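Local coordinates for N-acetyltransferase (Staphylococcus aureus subsp. aureus, PDB 4M85), which probably transfers an acetyl group from acetyl-coenzyme A to an amino group of a substrate, as other GNAT-fold acetyltransferases do, at residues Q7-D12 with V62-N67; K18-V23 with C72-S77; K133-L138 with K160-V165; L139-N142 with K146-L149. One frame throughout, in Å; residues are numbered along the deposited sequence.

Interaction 1. Residues Q7-D12 with V62-N67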
loop_
_atom_site.group_PDB
_atom_site.type_symbol
_atom_site.label_atom_id
_atom_site.label_comp_id
_atom_site.label_asym_id
_atom_site.label_seq_id
_atom_site.Cartn_x
_atom_site.Cartn_y
_atom_site.Cartn_z
ATOM N N GLN A 7 5.194 13.759 -2.397
ATOM C CA GLN A 7 4.526 13.279 -1.205
ATOM C C GLN A 7 3.038 13.486 -1.356
ATOM O O GLN A 7 2.587 14.504 -1.877
ATOM C CB GLN A 7 4.999 14.005 0.048
ATOM C CG GLN A 7 6.293 13.496 0.639
ATOM C CD GLN A 7 6.197 12.106 1.262
ATOM O OE1 GLN A 7 7.182 11.372 1.239
ATOM N NE2 GLN A 7 5.029 11.740 1.814
ATOM N N ALA A 8 2.271 12.508 -0.878
ATOM C CA ALA A 8 0.826 12.614 -0.820
ATOM C C ALA A 8 0.454 13.795 0.072
ATOM O O ALA A 8 1.214 14.171 0.962
ATOM C CB ALA A 8 0.241 11.328 -0.262
ATOM N N ARG A 9 -0.682 14.415 -0.208
ATOM C CA ARG A 9 -1.251 15.422 0.665
ATOM C C ARG A 9 -2.625 14.935 1.101
ATOM O O ARG A 9 -3.189 14.047 0.464
ATOM C CB ARG A 9 -1.417 16.727 -0.089
ATOM C CG ARG A 9 -0.132 17.348 -0.617
ATOM C CD ARG A 9 -0.461 18.677 -1.295
ATOM N NE ARG A 9 0.594 19.100 -2.219
ATOM C CZ ARG A 9 0.518 19.087 -3.557
ATOM N NH1 ARG A 9 -0.561 18.679 -4.200
ATOM N NH2 ARG A 9 1.553 19.505 -4.262
ATOM N N PRO A 10 -3.183 15.525 2.170
ATOM C CA PRO A 10 -4.481 15.068 2.690
ATOM C C PRO A 10 -5.560 14.943 1.623
ATOM O O PRO A 10 -6.340 13.988 1.631
ATOM C CB PRO A 10 -4.834 16.164 3.697
ATOM C CG PRO A 10 -3.501 16.565 4.258
ATOM C CD PRO A 10 -2.513 16.435 3.122
ATOM N N GLU A 11 -5.588 15.912 0.711
ATOM C CA GLU A 11 -6.580 15.953 -0.372
ATOM C C GLU A 11 -6.425 14.845 -1.416
ATOM O O GLU A 11 -7.330 14.629 -2.242
ATOM C CB GLU A 11 -6.589 17.321 -1.068
ATOM C CG GLU A 11 -5.235 18.032 -1.113
ATOM C CD GLU A 11 -4.892 18.699 0.219
ATOM O OE1 GLU A 11 -5.794 19.340 0.816
ATOM O OE2 GLU A 11 -3.749 18.557 0.686
ATOM N N ASP A 12 -5.298 14.137 -1.393
ATOM C CA ASP A 12 -5.142 12.972 -2.262
ATOM C C ASP A 12 -5.915 11.757 -1.750
ATOM O O ASP A 12 -6.068 10.779 -2.464
ATOM C CB ASP A 12 -3.672 12.582 -2.393
ATOM C CG ASP A 12 -2.840 13.650 -3.056
ATOM O OD1 ASP A 12 -3.338 14.337 -4.012
ATOM O OD2 ASP A 12 -1.671 13.784 -2.639
ATOM N N VAL A 62 2.808 9.795 -4.454
ATOM C CA VAL A 62 1.854 9.675 -5.535
ATOM C C VAL A 62 2.519 10.098 -6.831
ATOM O O VAL A 62 3.452 10.929 -6.819
ATOM C CB VAL A 62 0.561 10.502 -5.307
ATOM C CG1 VAL A 62 -0.117 10.078 -4.007
ATOM C CG2 VAL A 62 0.845 11.994 -5.244
ATOM N N TYR A 63 2.027 9.503 -7.920
ATOM C CA TYR A 63 2.307 9.954 -9.286
ATOM C C TYR A 63 1.100 10.757 -9.793
ATOM O O TYR A 63 0.027 10.212 -10.041
ATOM C CB TYR A 63 2.601 8.777 -10.210
ATOM C CG TYR A 63 3.336 9.164 -11.482
ATOM C CD1 TYR A 63 2.671 9.811 -12.525
ATOM C CD2 TYR A 63 4.697 8.867 -11.655
ATOM C CE1 TYR A 63 3.339 10.164 -13.705
ATOM C CE2 TYR A 63 5.374 9.231 -12.820
ATOM C CZ TYR A 63 4.681 9.882 -13.848
ATOM O OH TYR A 63 5.320 10.231 -15.029
ATOM N N GLU A 64 1.299 12.057 -9.914
ATOM C CA GLU A 64 0.272 12.975 -10.349
ATOM C C GLU A 64 0.394 13.207 -11.868
ATOM O O GLU A 64 1.434 13.650 -12.333
ATOM C CB GLU A 64 0.426 14.282 -9.581
ATOM C CG GLU A 64 -0.660 15.308 -9.867
ATOM C CD GLU A 64 -0.364 16.641 -9.246
ATOM O OE1 GLU A 64 0.074 16.677 -8.066
ATOM O OE2 GLU A 64 -0.561 17.660 -9.949
ATOM N N VAL A 65 -0.664 12.876 -12.605
ATOM C CA VAL A 65 -0.793 13.116 -14.040
ATOM C C VAL A 65 -1.996 14.040 -14.315
ATOM O O VAL A 65 -3.155 13.737 -13.926
ATOM C CB VAL A 65 -1.066 11.797 -14.824
ATOM C CG1 VAL A 65 -1.203 12.066 -16.316
ATOM C CG2 VAL A 65 0.032 10.777 -14.604
ATOM N N GLU A 66 -1.743 15.142 -15.016
ATOM C CA GLU A 66 -2.822 16.057 -15.406
ATOM C C GLU A 66 -3.685 16.430 -14.194
ATOM O O GLU A 66 -4.917 16.335 -14.243
ATOM C CB GLU A 66 -3.685 15.421 -16.514
ATOM C CG GLU A 66 -2.959 15.285 -17.840
ATOM C CD GLU A 66 -2.557 16.641 -18.412
ATOM O OE1 GLU A 66 -3.436 17.532 -18.497
ATOM O OE2 GLU A 66 -1.371 16.832 -18.770
ATOM N N ASN A 67 -3.012 16.803 -13.103
ATOM C CA ASN A 67 -3.647 17.204 -11.848
ATOM C C ASN A 67 -4.434 16.104 -11.119
ATOM O O ASN A 67 -5.172 16.398 -10.198
ATOM C CB ASN A 67 -4.537 18.437 -12.074
ATOM C CG ASN A 67 -3.823 19.526 -12.852
ATOM O OD1 ASN A 67 -2.767 19.997 -12.434
ATOM N ND2 ASN A 67 -4.381 19.917 -13.996
#
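Val-62 meets both Ala-8 and Asp-12, one with each of its methyl branches. Its CG1 packs on the methyl of Ala-8, with Val-62 CG1 and Ala-8 CB 4.0 Å apart. Its other branch runs to the carboxylate of Asp-12, where Val-62 CG2 lies 4.0 Å from Asp-12 OD2. The valine torsion (chi1 -58°) sets CG1 beside its own backbone N and CG2 between N and the carbonyl carbon, so the two branches fork to the two partners.

The Asp-12 carboxylate is held from its own side of the contact. Arg-9 N donates to Asp-12 OD2 over 2.7 Å in a nearly straight bond (168°), reaching the oxygen from above the carboxylate plane. Asp-12 N returns a bond to Arg-9 O at 2.8 Å. This pair closes the short 3-10 turn 10-12 just ahead of helix 13-26.

Two residues beyond Val-62, Glu-64 extends its side chain toward the same loop. Glu-64 OE1 stays 4.4 Å from Arg-9 NH1, too far for a salt bridge. The salt-bridge partner of Glu-64 OE1 is Arg-6, which also pairs with Asp-12 OD2. Arg-6 thus pairs with both acids and probably offsets part of their charge.

The contact sits at one margin of the GNAT sheet. Strand 60-65 runs antiparallel to the outermost strand 4-7 on one side and to strand 68-77 on the other, and the loop 8-12 leads from the edge strand into helix 13-26.

Interaction 2. Residues K18-V23 with C72-S77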
loop_
_atom_site.group_PDB
_atom_site.type_symbol
_atom_site.label_atom_id
_atom_site.label_comp_id
_atom_site.label_asym_id
_atom_site.label_seq_id
_atom_site.Cartn_x
_atom_site.Cartn_y
_atom_site.Cartn_z
ATOM N N LYS A 18 -9.489 4.681 -3.291
ATOM C CA LYS A 18 -9.971 3.812 -4.365
ATOM C C LYS A 18 -8.911 2.784 -4.720
ATOM O O LYS A 18 -9.216 1.596 -4.880
ATOM C CB LYS A 18 -10.369 4.653 -5.574
ATOM C CG LYS A 18 -11.558 5.556 -5.307
ATOM C CD LYS A 18 -11.923 6.321 -6.574
ATOM C CE LYS A 18 -12.794 7.530 -6.282
ATOM N NZ LYS A 18 -13.060 8.280 -7.546
ATOM N N LEU A 19 -7.659 3.234 -4.786
ATOM C CA LEU A 19 -6.534 2.343 -5.085
ATOM C C LEU A 19 -6.388 1.239 -4.034
ATOM O O LEU A 19 -6.275 0.063 -4.386
ATOM C CB LEU A 19 -5.230 3.144 -5.205
ATOM C CG LEU A 19 -5.005 3.933 -6.504
ATOM C CD1 LEU A 19 -3.904 4.981 -6.355
ATOM C CD2 LEU A 19 -4.691 3.011 -7.694
ATOM N N VAL A 20 -6.387 1.627 -2.750
ATOM C CA VAL A 20 -6.258 0.676 -1.639
ATOM C C VAL A 20 -7.472 -0.249 -1.643
ATOM O O VAL A 20 -7.340 -1.441 -1.505
ATOM C CB VAL A 20 -6.138 1.409 -0.263
ATOM C CG1 VAL A 20 -6.258 0.438 0.918
ATOM C CG2 VAL A 20 -4.821 2.177 -0.182
ATOM N N TYR A 21 -8.656 0.312 -1.817
ATOM C CA TYR A 21 -9.863 -0.498 -1.888
ATOM C C TYR A 21 -9.722 -1.616 -2.934
ATOM O O TYR A 21 -10.081 -2.775 -2.682
ATOM C CB TYR A 21 -11.091 0.369 -2.210
ATOM C CG TYR A 21 -12.355 -0.430 -2.167
ATOM C CD1 TYR A 21 -12.920 -0.979 -3.327
ATOM C CD2 TYR A 21 -12.973 -0.673 -0.954
ATOM C CE1 TYR A 21 -14.078 -1.756 -3.259
ATOM C CE2 TYR A 21 -14.114 -1.445 -0.871
ATOM C CZ TYR A 21 -14.667 -1.983 -2.016
ATOM O OH TYR A 21 -15.817 -2.738 -1.861
ATOM N N MET A 22 -9.224 -1.267 -4.117
ATOM C CA MET A 22 -9.061 -2.262 -5.196
ATOM C C MET A 22 -8.112 -3.371 -4.778
ATOM O O MET A 22 -8.363 -4.552 -5.030
ATOM C CB MET A 22 -8.553 -1.604 -6.479
ATOM C CG MET A 22 -9.657 -1.075 -7.385
ATOM S SD MET A 22 -9.032 0.185 -8.500
ATOM C CE MET A 22 -7.415 -0.476 -8.990
ATOM N N VAL A 23 -7.022 -3.004 -4.122
ATOM C CA VAL A 23 -6.077 -3.999 -3.664
ATOM C C VAL A 23 -6.740 -4.916 -2.631
ATOM O O VAL A 23 -6.591 -6.141 -2.701
ATOM C CB VAL A 23 -4.802 -3.357 -3.084
ATOM C CG1 VAL A 23 -3.912 -4.413 -2.438
ATOM C CG2 VAL A 23 -4.028 -2.646 -4.185
ATOM N N CYS A 72 0.033 5.266 -6.689
ATOM C CA CYS A 72 0.710 5.531 -5.423
ATOM C C CYS A 72 1.514 4.364 -4.925
ATOM O O CYS A 72 1.315 3.232 -5.362
ATOM C CB CYS A 72 -0.256 5.960 -4.338
ATOM S SG CYS A 72 -1.274 4.633 -3.698
ATOM N N ILE A 73 2.459 4.682 -4.032
ATOM C CA ILE A 73 3.304 3.698 -3.385
ATOM C C ILE A 73 3.318 3.954 -1.868
ATOM O O ILE A 73 3.461 5.085 -1.448
ATOM C CB ILE A 73 4.737 3.672 -3.971
ATOM C CG1 ILE A 73 5.518 2.517 -3.364
ATOM C CG2 ILE A 73 5.478 4.997 -3.755
ATOM C CD1 ILE A 73 6.684 2.037 -4.202
ATOM N N ILE A 74 3.144 2.895 -1.068
ATOM C CA ILE A 74 2.904 3.042 0.396
ATOM C C ILE A 74 3.968 2.232 1.116
ATOM O O ILE A 74 4.104 1.060 0.861
ATOM C CB ILE A 74 1.510 2.500 0.818
ATOM C CG1 ILE A 74 0.426 3.082 -0.084
ATOM C CG2 ILE A 74 1.209 2.804 2.292
ATOM C CD1 ILE A 74 -0.996 2.633 0.220
ATOM N N SER A 75 4.719 2.893 2.003
ATOM C CA SER A 75 5.830 2.279 2.710
ATOM C C SER A 75 6.047 2.921 4.084
ATOM O O SER A 75 5.727 4.073 4.272
ATOM C CB SER A 75 7.096 2.406 1.895
ATOM O OG SER A 75 7.505 3.758 1.776
ATOM N N TYR A 76 6.604 2.146 5.009
ATOM C CA TYR A 76 6.815 2.556 6.418
ATOM C C TYR A 76 7.699 1.503 7.109
ATOM O O TYR A 76 7.861 0.382 6.585
ATOM C CB TYR A 76 5.469 2.691 7.146
ATOM C CG TYR A 76 4.527 1.560 6.836
ATOM C CD1 TYR A 76 3.497 1.714 5.926
ATOM C CD2 TYR A 76 4.689 0.317 7.425
ATOM C CE1 TYR A 76 2.660 0.664 5.596
ATOM C CE2 TYR A 76 3.847 -0.731 7.111
ATOM C CZ TYR A 76 2.841 -0.555 6.189
ATOM O OH TYR A 76 2.011 -1.620 5.895
ATOM N N SER A 77 8.256 1.823 8.286
ATOM C CA SER A 77 9.173 0.878 8.939
ATOM C C SER A 77 8.471 -0.384 9.352
ATOM O O SER A 77 7.366 -0.341 9.899
ATOM C CB SER A 77 9.883 1.488 10.177
ATOM O OG SER A 77 8.938 2.062 11.044
#
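Leu-19 and Val-20 of helix 13-26 pack on Cys-72 and Ile-74 of strand 68-77. This is helix-on-sheet packing in the GNAT fold, close to the centre of the chain. The contact is apolar, and all four residues are buried.

Leu-19 points toward the strand. Its CG lies anti to the carbonyl carbon (chi1 -77°), and the extended second torsion sends CD1 out to the strand. Leu-19 CD1 touches the sulfur of Cys-72, with CD1 to SG at 3.8 Å. Leu-19 CD1 also comes near the strand backbone, 4.0 Å from Cys-72 N. The sulfur sits between its own backbone N and carbonyl carbon (chi1 73°), on the side of the strand that meets the helix.

Val-20 uses one branch. CG1 is anti to the backbone N, while CG2 lies beside it and makes the contact. Ile-74 answers with the far end of its long branch: the chain CA-CB-CG1-CD1 is fully extended (chi2 -180°), which carries the terminal methyl toward the helix. The two side chains cross at about a right angle.

Cys-72 and Ile-74 alternate with Ile-73, whose side chain serves the other face of the sheet, against helix 130-140. Leu-19 also touches Ala-120 of the next strand, 114-121, and Phe-122 just beyond it; Val-20 touches Ile-44 of helix 37-49. Two methyls make the second contact, Val-20 CG2 and Ile-74 CD1, 3.9 Å apart.

Interaction 3. Residues K133-L138 with K160-V165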
loop_
_atom_site.group_PDB
_atom_site.type_symbol
_atom_site.label_atom_id
_atom_site.label_comp_id
_atom_site.label_asym_id
_atom_site.label_seq_id
_atom_site.Cartn_x
_atom_site.Cartn_y
_atom_site.Cartn_z
ATOM N N LYS A 133 8.467 3.725 -11.878
ATOM C CA LYS A 133 8.945 5.061 -11.549
ATOM C C LYS A 133 8.763 5.373 -10.062
ATOM O O LYS A 133 9.622 6.008 -9.435
ATOM C CB LYS A 133 8.218 6.118 -12.382
ATOM C CG LYS A 133 8.627 6.169 -13.859
ATOM C CD LYS A 133 7.832 7.259 -14.586
ATOM C CE LYS A 133 7.628 6.974 -16.067
ATOM N NZ LYS A 133 8.926 6.727 -16.757
ATOM N N LEU A 134 7.632 4.967 -9.503
ATOM C CA LEU A 134 7.368 5.239 -8.085
ATOM C C LEU A 134 8.307 4.436 -7.215
ATOM O O LEU A 134 8.854 4.938 -6.237
ATOM C CB LEU A 134 5.919 4.914 -7.716
ATOM C CG LEU A 134 4.887 5.955 -8.080
ATOM C CD1 LEU A 134 3.523 5.365 -7.847
ATOM C CD2 LEU A 134 5.095 7.212 -7.251
ATOM N N LEU A 135 8.510 3.193 -7.593
ATOM C CA LEU A 135 9.407 2.314 -6.856
ATOM C C LEU A 135 10.865 2.817 -6.898
ATOM O O LEU A 135 11.537 2.915 -5.870
ATOM C CB LEU A 135 9.294 0.900 -7.416
ATOM C CG LEU A 135 10.126 -0.214 -6.770
ATOM C CD1 LEU A 135 9.870 -0.200 -5.277
ATOM C CD2 LEU A 135 9.799 -1.580 -7.350
ATOM N N THR A 136 11.343 3.129 -8.093
ATOM C CA THR A 136 12.711 3.604 -8.288
ATOM C C THR A 136 12.958 4.874 -7.467
ATOM O O THR A 136 13.937 4.989 -6.756
ATOM C CB THR A 136 12.961 3.820 -9.778
ATOM O OG1 THR A 136 12.950 2.561 -10.417
ATOM C CG2 THR A 136 14.298 4.469 -10.058
ATOM N N SER A 137 12.024 5.803 -7.528
ATOM C CA SER A 137 12.178 7.050 -6.824
ATOM C C SER A 137 12.118 6.855 -5.292
ATOM O O SER A 137 12.832 7.536 -4.564
ATOM C CB SER A 137 11.136 8.055 -7.313
ATOM O OG SER A 137 10.935 9.034 -6.347
ATOM N N LEU A 138 11.281 5.925 -4.816
ATOM C CA LEU A 138 11.201 5.623 -3.395
ATOM C C LEU A 138 12.497 4.980 -2.896
ATOM O O LEU A 138 12.968 5.306 -1.798
ATOM C CB LEU A 138 10.022 4.688 -3.094
ATOM C CG LEU A 138 9.837 4.244 -1.636
ATOM C CD1 LEU A 138 9.571 5.455 -0.761
ATOM C CD2 LEU A 138 8.699 3.238 -1.502
ATOM N N LYS A 160 9.541 -9.971 -12.105
ATOM C CA LYS A 160 10.620 -9.580 -13.008
ATOM C C LYS A 160 10.966 -8.122 -12.803
ATOM O O LYS A 160 12.121 -7.773 -12.697
ATOM C CB LYS A 160 10.210 -9.730 -14.464
ATOM C CG LYS A 160 9.936 -11.137 -14.918
ATOM C CD LYS A 160 9.420 -11.104 -16.341
ATOM C CE LYS A 160 9.361 -12.493 -16.929
ATOM N NZ LYS A 160 8.696 -12.457 -18.260
ATOM N N LEU A 161 9.945 -7.267 -12.783
ATOM C CA LEU A 161 10.131 -5.844 -12.472
ATOM C C LEU A 161 10.921 -5.658 -11.176
ATOM O O LEU A 161 11.898 -4.891 -11.142
ATOM C CB LEU A 161 8.780 -5.097 -12.423
ATOM C CG LEU A 161 8.708 -3.658 -11.862
ATOM C CD1 LEU A 161 9.765 -2.731 -12.472
ATOM C CD2 LEU A 161 7.321 -3.073 -12.060
ATOM N N TYR A 162 10.560 -6.396 -10.129
ATOM C CA TYR A 162 11.261 -6.241 -8.847
ATOM C C TYR A 162 12.708 -6.710 -8.893
ATOM O O TYR A 162 13.614 -6.000 -8.390
ATOM C CB TYR A 162 10.509 -6.918 -7.700
ATOM C CG TYR A 162 9.091 -6.418 -7.547
ATOM C CD1 TYR A 162 8.787 -5.091 -7.760
ATOM C CD2 TYR A 162 8.057 -7.282 -7.189
ATOM C CE1 TYR A 162 7.501 -4.622 -7.649
ATOM C CE2 TYR A 162 6.748 -6.825 -7.071
ATOM C CZ TYR A 162 6.484 -5.491 -7.304
ATOM O OH TYR A 162 5.217 -4.992 -7.196
ATOM N N LYS A 163 12.937 -7.884 -9.483
ATOM C CA LYS A 163 14.307 -8.395 -9.656
ATOM C C LYS A 163 15.151 -7.485 -10.536
ATOM O O LYS A 163 16.347 -7.387 -10.324
ATOM C CB LYS A 163 14.334 -9.823 -10.211
ATOM C CG LYS A 163 13.906 -10.915 -9.235
ATOM C CD LYS A 163 14.903 -11.042 -8.101
ATOM C CE LYS A 163 14.509 -12.089 -7.084
ATOM N NZ LYS A 163 15.035 -13.418 -7.428
ATOM N N LYS A 164 14.531 -6.811 -11.496
ATOM C CA LYS A 164 15.262 -5.913 -12.395
ATOM C C LYS A 164 15.803 -4.685 -11.655
ATOM O O LYS A 164 16.903 -4.234 -11.959
ATOM C CB LYS A 164 14.388 -5.484 -13.563
ATOM C CG LYS A 164 15.169 -4.929 -14.748
ATOM C CD LYS A 164 14.262 -4.491 -15.893
ATOM C CE LYS A 164 15.037 -3.652 -16.922
ATOM N NZ LYS A 164 14.309 -3.586 -18.229
ATOM N N VAL A 165 15.057 -4.138 -10.690
ATOM C CA VAL A 165 15.580 -3.018 -9.891
ATOM C C VAL A 165 16.413 -3.497 -8.713
ATOM O O VAL A 165 16.864 -2.689 -7.919
ATOM C CB VAL A 165 14.491 -2.037 -9.383
ATOM C CG1 VAL A 165 13.614 -1.578 -10.533
ATOM C CG2 VAL A 165 13.648 -2.656 -8.285
#
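Segments 133-138 and 160-165 come nearest at Thr-136, in helix 130-140, and Val-165, just past helix 156-164, with CA atoms 7.4 Å apart. Both helices belong to the GNAT fold, and here they pack side by side through a few side chains.

Leu-135 carries most of the contact. With CG anti to the backbone N (chi1 -179°), the side chain reaches out toward helix 156-164, and CD2 makes the contact. This methyl meets the ring of Tyr-162 at the edge, near the ring plane, and not over a face. Leu-135 CD2 is 3.7 Å from Tyr-162 CD1, and CE1 is almost as close. The leucine and tyrosine side chains cross at about a right angle. Leu-135 CD2 also touches Val-165, 4.1 Å from Val-165 CG2.

The tyrosine ring is packed from the sheet side too, against Leu-149 and Cys-151 of strand 147-152. Leu-135 in turn covers Ile-73 and Ile-116. Leu-135 is buried, while Thr-136 is exposed at the margin. There the hydroxyl bonds to Thr-132 O within its own helix, and Thr-136 OG1 lies 4.2 Å from Val-165 CG1.

Interaction 4. Residues L139-N142 with K146-L149; sequences LESN and KWSL
Leu-139 lies over one face of the Trp-147 indole, while Asn-142 meets the ring at its edge. Leu-139 CD2 stands above the five-membered ring in a CH-pi contact, 3.7 Å from the ring centroid and 22° off the ring normal. The nearest ring atom is CG, with Leu-139 CD2 to Trp-147 CG at 3.4 Å. The methyl is offset toward the rim, and the two side chains run past each other in opposite directions. Trp-147 has CG anti to its carbonyl carbon (chi1 -58°), which turns the indole toward the end of helix 130-140.

At the edge, Trp-147 NE1 donates to Asn-142 O over 2.9 Å. The oxygen lies close to the indole plane, and the N-H...O angle is 155°. Of the Asn-142 side chain, CB touches the neighbouring rim, 3.8 Å from Trp-147 CZ2, and the amide turns away. Its oxygen bonds to His-144 N in the connecting loop. Ser-141 OG approaches the six-membered ring obliquely, 3.9 Å from Trp-147 CH2, and bonds to Leu-138 O.

The contact spans the short connection from helix to strand in the beta-alpha-beta unit of strand 114-121, helix 130-140 and strand 147-152. Tyr-114 also meets the indole. The indole N-H of buried Trp-147 is satisfied by a main-chain carbonyl, and this one bond helps hold the rotation of the ring while the Leu-139 methyl covers part of a face.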
loop_
_atom_site.group_PDB
_atom_site.type_symbol
_atom_site.label_atom_id
_atom_site.label_comp_id
_atom_site.label_asym_id
_atom_site.label_seq_id
_atom_site.Cartn_x
_atom_site.Cartn_y
_atom_site.Cartn_z
ATOM N N LEU A 139 13.051 4.039 -3.673
ATOM C CA LEU A 139 14.296 3.365 -3.264
ATOM C C LEU A 139 15.438 4.377 -3.205
ATOM O O LEU A 139 16.244 4.332 -2.302
ATOM C CB LEU A 139 14.652 2.194 -4.192
ATOM C CG LEU A 139 13.662 1.006 -4.186
ATOM C CD1 LEU A 139 14.010 0.041 -5.306
ATOM C CD2 LEU A 139 13.605 0.266 -2.854
ATOM N N GLU A 140 15.496 5.312 -4.145
ATOM C CA GLU A 140 16.520 6.366 -4.099
ATOM C C GLU A 140 16.392 7.337 -2.887
ATOM O O GLU A 140 17.387 7.968 -2.502
ATOM C CB GLU A 140 16.528 7.150 -5.428
ATOM C CG GLU A 140 17.764 8.028 -5.667
ATOM C CD GLU A 140 17.710 9.434 -5.031
ATOM O OE1 GLU A 140 16.612 9.988 -4.809
ATOM O OE2 GLU A 140 18.788 10.025 -4.799
ATOM N N SER A 141 15.200 7.463 -2.295
ATOM C CA SER A 141 14.985 8.376 -1.149
ATOM C C SER A 141 15.792 8.026 0.128
ATOM O O SER A 141 15.975 8.886 1.006
ATOM C CB SER A 141 13.484 8.484 -0.779
ATOM O OG SER A 141 13.050 7.314 -0.094
ATOM N N ASN A 142 16.238 6.777 0.235
ATOM C CA ASN A 142 17.043 6.306 1.375
ATOM C C ASN A 142 17.809 5.045 1.001
ATOM O O ASN A 142 17.235 3.951 0.931
ATOM C CB ASN A 142 16.159 6.000 2.586
ATOM C CG ASN A 142 16.947 5.888 3.886
ATOM O OD1 ASN A 142 18.172 5.721 3.888
ATOM N ND2 ASN A 142 16.235 5.983 5.003
ATOM N N LYS A 146 17.224 -1.248 4.390
ATOM C CA LYS A 146 16.787 -2.440 3.678
ATOM C C LYS A 146 15.302 -2.318 3.395
ATOM O O LYS A 146 14.489 -2.287 4.322
ATOM C CB LYS A 146 17.061 -3.702 4.502
ATOM C CG LYS A 146 16.503 -4.973 3.870
ATOM C CD LYS A 146 17.383 -6.197 4.124
ATOM C CE LYS A 146 17.335 -6.700 5.559
ATOM N NZ LYS A 146 15.950 -7.033 5.962
ATOM N N TRP A 147 14.959 -2.236 2.108
ATOM C CA TRP A 147 13.575 -2.198 1.683
ATOM C C TRP A 147 13.072 -3.607 1.455
ATOM O O TRP A 147 13.816 -4.505 1.027
ATOM C CB TRP A 147 13.426 -1.355 0.421
ATOM C CG TRP A 147 13.900 0.049 0.557
ATOM C CD1 TRP A 147 15.157 0.492 0.371
ATOM C CD2 TRP A 147 13.113 1.207 0.863
ATOM N NE1 TRP A 147 15.230 1.832 0.567
ATOM C CE2 TRP A 147 13.985 2.307 0.861
ATOM C CE3 TRP A 147 11.761 1.418 1.134
ATOM C CZ2 TRP A 147 13.561 3.596 1.130
ATOM C CZ3 TRP A 147 11.338 2.698 1.406
ATOM C CH2 TRP A 147 12.242 3.778 1.416
ATOM N N SER A 148 11.816 -3.833 1.785
ATOM C CA SER A 148 11.182 -5.115 1.501
ATOM C C SER A 148 9.800 -4.972 0.862
ATOM O O SER A 148 9.165 -3.927 0.947
ATOM C CB SER A 148 11.081 -5.960 2.775
ATOM O OG SER A 148 10.113 -5.461 3.663
ATOM N N LEU A 149 9.356 -6.047 0.213
ATOM C CA LEU A 149 8.009 -6.130 -0.314
ATOM C C LEU A 149 7.582 -7.569 -0.485
ATOM O O LEU A 149 8.409 -8.489 -0.425
ATOM C CB LEU A 149 7.844 -5.341 -1.611
ATOM C CG LEU A 149 8.594 -5.713 -2.873
ATOM C CD1 LEU A 149 8.030 -6.986 -3.506
ATOM C CD2 LEU A 149 8.538 -4.552 -3.869
#

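Overall arrangement
From the N terminus, interaction 1 closes a loop from the segment after edge strand 4-7 to strand 60-65. Interaction 2 opens within that loop, on helix 13-26, and closes beyond it on strand 68-77, so the two cross. They touch at Val-62 and Cys-72, on neighbouring strands. Interactions 3 and 4 both come after these along the chain. Interaction 3 joins helices 130-140 and 156-164, and interaction 4, a short helix-to-strand closure, lies within the loop of interaction 3. Both use helix 130-140. Leu-138 of that helix packs on Ser-75 and Ile-73, which links interaction 3 to the strand of interaction 2. Together they tie helices on both faces to one sheet.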